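Local coordinates for protein lactococcus lactis MG1363 DpsA (Lactococcus lactis, PDB 1ZS3) that probably binds DNA and helps protect the cell against oxidative stress, as a member of the Dps family that assembles into a twelve-subunit shell, at residues 25-34 with 128-139. Numbering follows the deposited sequence.
Sequences PTAGAMLGHV and FITRAIKLANKE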
loop_
_atom_site.group_PDB
_atom_site.type_symbol
_atom_site.label_atom_id
_atom_site.label_comp_id
_atom_site.label_asym_id
_atom_site.label_seq_id
_atom_site.Cartn_x
_atom_site.Cartn_y
_atom_site.Cartn_z
ATOM N N PRO A 25 -35.293 -30.952 13.683
ATOM C CA PRO A 25 -33.959 -30.361 13.398
ATOM C C PRO A 25 -33.356 -29.386 14.380
ATOM O O PRO A 25 -34.070 -28.493 14.853
ATOM C CB PRO A 25 -34.164 -29.660 12.043
ATOM C CG PRO A 25 -35.655 -29.797 11.778
ATOM C CD PRO A 25 -36.048 -31.133 12.440
ATOM N N THR A 26 -32.056 -29.535 14.682
ATOM C CA THR A 26 -31.264 -28.443 15.277
ATOM C C THR A 26 -30.661 -27.540 14.181
ATOM O O THR A 26 -30.662 -27.882 12.986
ATOM C CB THR A 26 -30.097 -28.922 16.188
ATOM O OG1 THR A 26 -29.194 -29.760 15.458
ATOM C CG2 THR A 26 -30.592 -29.788 17.322
ATOM N N ALA A 27 -30.121 -26.402 14.613
ATOM C CA ALA A 27 -29.464 -25.498 13.701
ATOM C C ALA A 27 -28.261 -26.241 13.085
ATOM O O ALA A 27 -28.183 -26.344 11.868
ATOM C CB ALA A 27 -29.015 -24.244 14.416
ATOM N N GLY A 28 -27.392 -26.813 13.914
ATOM C CA GLY A 28 -26.155 -27.476 13.473
ATOM C C GLY A 28 -26.392 -28.633 12.534
ATOM O O GLY A 28 -25.564 -28.976 11.695
ATOM N N ALA A 29 -27.531 -29.291 12.685
ATOM C CA ALA A 29 -27.874 -30.434 11.812
ATOM C C ALA A 29 -28.204 -29.877 10.431
ATOM O O ALA A 29 -27.602 -30.288 9.433
ATOM C CB ALA A 29 -29.110 -31.173 12.369
ATOM N N MET A 30 -29.159 -28.937 10.395
ATOM C CA MET A 30 -29.509 -28.253 9.165
ATOM C C MET A 30 -28.311 -27.666 8.398
ATOM O O MET A 30 -28.270 -27.741 7.174
ATOM C CB MET A 30 -30.516 -27.158 9.468
ATOM C CG MET A 30 -31.183 -26.574 8.254
ATOM S SD MET A 30 -31.944 -27.900 7.247
ATOM C CE MET A 30 -33.559 -27.988 8.132
ATOM N N LEU A 31 -27.346 -27.114 9.118
ATOM C CA LEU A 31 -26.159 -26.504 8.541
ATOM C C LEU A 31 -25.171 -27.508 7.994
ATOM O O LEU A 31 -24.228 -27.119 7.298
ATOM C CB LEU A 31 -25.438 -25.627 9.560
ATOM C CG LEU A 31 -26.132 -24.312 9.889
ATOM C CD1 LEU A 31 -25.546 -23.674 11.143
ATOM C CD2 LEU A 31 -26.065 -23.372 8.701
ATOM N N GLY A 32 -25.365 -28.785 8.344
ATOM C CA GLY A 32 -24.604 -29.896 7.797
ATOM C C GLY A 32 -24.919 -30.114 6.350
ATOM O O GLY A 32 -24.057 -30.577 5.598
ATOM N N HIS A 33 -26.151 -29.795 5.986
ATOM C CA HIS A 33 -26.564 -29.799 4.620
ATOM C C HIS A 33 -26.039 -28.543 3.881
ATOM O O HIS A 33 -25.746 -28.567 2.670
ATOM C CB HIS A 33 -28.064 -29.789 4.595
ATOM C CG HIS A 33 -28.740 -31.094 4.977
ATOM N ND1 HIS A 33 -28.373 -32.384 4.448
ATOM C CD2 HIS A 33 -29.854 -31.298 5.728
ATOM C CE1 HIS A 33 -29.192 -33.298 4.948
ATOM N NE2 HIS A 33 -30.128 -32.675 5.665
ATOM N N VAL A 34 -25.961 -27.416 4.605
ATOM C CA VAL A 34 -25.590 -26.169 3.983
ATOM C C VAL A 34 -24.132 -26.276 3.676
ATOM O O VAL A 34 -23.747 -26.061 2.536
ATOM C CB VAL A 34 -25.839 -24.974 4.888
ATOM C CG1 VAL A 34 -25.176 -23.761 4.319
ATOM C CG2 VAL A 34 -27.322 -24.767 5.025
ATOM N N PHE A 128 -32.411 -24.540 2.340
ATOM C CA PHE A 128 -31.771 -25.020 3.553
ATOM C C PHE A 128 -31.167 -23.921 4.442
ATOM O O PHE A 128 -31.085 -24.098 5.661
ATOM C CB PHE A 128 -30.671 -26.003 3.172
ATOM C CG PHE A 128 -31.163 -27.247 2.502
ATOM C CD1 PHE A 128 -31.627 -27.222 1.191
ATOM C CD2 PHE A 128 -31.180 -28.462 3.192
ATOM C CE1 PHE A 128 -32.081 -28.375 0.579
ATOM C CE2 PHE A 128 -31.632 -29.606 2.574
ATOM C CZ PHE A 128 -32.079 -29.567 1.263
ATOM N N ILE A 129 -30.665 -22.847 3.813
ATOM C CA ILE A 129 -30.030 -21.737 4.521
ATOM C C ILE A 129 -31.116 -21.005 5.270
ATOM O O ILE A 129 -30.960 -20.729 6.441
ATOM C CB ILE A 129 -29.276 -20.856 3.480
ATOM C CG1 ILE A 129 -27.934 -21.514 3.125
ATOM C CG2 ILE A 129 -29.079 -19.480 3.963
ATOM C CD1 ILE A 129 -27.327 -21.106 1.768
ATOM N N THR A 130 -32.181 -20.697 4.541
ATOM C CA THR A 130 -33.396 -20.092 5.082
ATOM C C THR A 130 -33.796 -20.707 6.420
ATOM O O THR A 130 -34.031 -19.994 7.395
ATOM C CB THR A 130 -34.513 -20.182 4.031
ATOM O OG1 THR A 130 -34.472 -19.005 3.206
ATOM C CG2 THR A 130 -35.896 -20.154 4.626
ATOM N N ARG A 131 -33.844 -22.028 6.445
ATOM C CA ARG A 131 -34.237 -22.780 7.614
ATOM C C ARG A 131 -33.187 -22.649 8.699
ATOM O O ARG A 131 -33.524 -22.484 9.858
ATOM C CB ARG A 131 -34.480 -24.260 7.250
ATOM C CG ARG A 131 -35.780 -24.488 6.463
ATOM C CD ARG A 131 -36.232 -25.965 6.356
ATOM N NE ARG A 131 -36.007 -26.502 5.001
ATOM C CZ ARG A 131 -36.163 -27.788 4.645
ATOM N NH1 ARG A 131 -35.937 -28.145 3.375
ATOM N NH2 ARG A 131 -36.525 -28.706 5.551
ATOM N N ALA A 132 -31.908 -22.716 8.342
ATOM C CA ALA A 132 -30.862 -22.624 9.336
ATOM C C ALA A 132 -30.826 -21.206 10.010
ATOM O O ALA A 132 -30.431 -21.067 11.164
ATOM C CB ALA A 132 -29.536 -22.957 8.735
ATOM N N ILE A 133 -31.245 -20.159 9.297
ATOM C CA ILE A 133 -31.340 -18.839 9.876
ATOM C C ILE A 133 -32.351 -18.908 10.956
ATOM O O ILE A 133 -32.046 -18.529 12.075
ATOM C CB ILE A 133 -31.726 -17.797 8.833
ATOM C CG1 ILE A 133 -30.546 -17.627 7.867
ATOM C CG2 ILE A 133 -32.200 -16.477 9.491
ATOM C CD1 ILE A 133 -30.885 -16.891 6.629
ATOM N N LYS A 134 -33.567 -19.361 10.619
ATOM C CA LYS A 134 -34.686 -19.380 11.559
ATOM C C LYS A 134 -34.371 -20.220 12.802
ATOM O O LYS A 134 -34.715 -19.822 13.913
ATOM C CB LYS A 134 -35.961 -19.903 10.900
ATOM C CG LYS A 134 -36.546 -19.037 9.774
ATOM C CD LYS A 134 -37.842 -19.666 9.245
ATOM C CE LYS A 134 -38.349 -19.034 7.946
ATOM N NZ LYS A 134 -38.722 -20.093 6.895
ATOM N N LEU A 135 -33.721 -21.373 12.629
ATOM C CA LEU A 135 -33.374 -22.263 13.743
ATOM C C LEU A 135 -32.348 -21.589 14.600
ATOM O O LEU A 135 -32.448 -21.628 15.826
ATOM C CB LEU A 135 -32.848 -23.643 13.277
ATOM C CG LEU A 135 -33.866 -24.546 12.538
ATOM C CD1 LEU A 135 -33.309 -25.945 12.268
ATOM C CD2 LEU A 135 -35.226 -24.618 13.261
ATOM N N ALA A 136 -31.394 -20.900 13.981
ATOM C CA ALA A 136 -30.296 -20.307 14.719
ATOM C C ALA A 136 -30.823 -19.225 15.647
ATOM O O ALA A 136 -30.324 -19.070 16.762
ATOM C CB ALA A 136 -29.249 -19.750 13.758
ATOM N N ASN A 137 -31.857 -18.505 15.212
ATOM C CA ASN A 137 -32.420 -17.449 16.020
ATOM C C ASN A 137 -33.193 -17.998 17.207
ATOM O O ASN A 137 -33.123 -17.409 18.304
ATOM C CB ASN A 137 -33.279 -16.462 15.211
ATOM C CG ASN A 137 -32.404 -15.490 14.353
ATOM O OD1 ASN A 137 -32.608 -15.382 13.154
ATOM N ND2 ASN A 137 -31.419 -14.834 14.978
ATOM N N LYS A 138 -33.948 -19.097 17.000
ATOM C CA LYS A 138 -34.685 -19.831 18.068
ATOM C C LYS A 138 -33.687 -20.299 19.080
ATOM O O LYS A 138 -33.889 -20.136 20.271
ATOM C CB LYS A 138 -35.395 -21.076 17.510
ATOM C CG LYS A 138 -36.837 -20.855 16.975
ATOM C CD LYS A 138 -37.233 -21.978 15.981
ATOM C CE LYS A 138 -38.510 -21.638 15.158
ATOM N NZ LYS A 138 -39.356 -22.869 14.813
ATOM N N GLU A 139 -32.624 -20.892 18.592
ATOM C CA GLU A 139 -31.625 -21.465 19.495
ATOM C C GLU A 139 -30.809 -20.378 20.214
ATOM O O GLU A 139 -29.996 -20.726 21.073
ATOM C CB GLU A 139 -30.723 -22.457 18.729
ATOM C CG GLU A 139 -31.434 -23.786 18.483
ATOM C CD GLU A 139 -30.663 -24.785 17.653
ATOM O OE1 GLU A 139 -31.371 -25.518 16.925
ATOM O OE2 GLU A 139 -29.394 -24.876 17.716
#
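Antiparallel packing in the four-helix bundle of a Dps subunit brings Met-30 of helix 27-51 against Phe-128, Arg-131, Ala-132 and Leu-135 of helix 111-138, a knob in a hole, with the short segment axes 8.8 Å apart at closest approach and 158° between their directions. CG of Met-30, anti to the backbone N (chi1 -167°), meets Phe-128 O at 3.6 Å, and bends further along bring CE to 3.8 Å from Arg-131 CD. SD lies obliquely beside the Phe-128 ring in a Met-aromatic contact. That ring also turns its edge to the face of His-33, offset, while His-33 ND1 is hydrogen-bonded to Tyr-96 O. Between the two helices Leu-31 CD2 is 3.5 Å from Ala-132 CB, and Ala-27 CB packs on Leu-135 CB. At the start of helix 27-51, Thr-26, at the N-cap position, accepts a hydrogen bond from Ala-29 N through OG1, and OE1 of the extended Glu-139 accepts a somewhat bent hydrogen bond from Ala-27 N on its syn side at 2.8 Å, 27° out of the carboxylate plane. With only an alanine side chain at Glu-139, Ala-27 N would probably lose this acceptor, and Lys-141 its salt bridge to OE2.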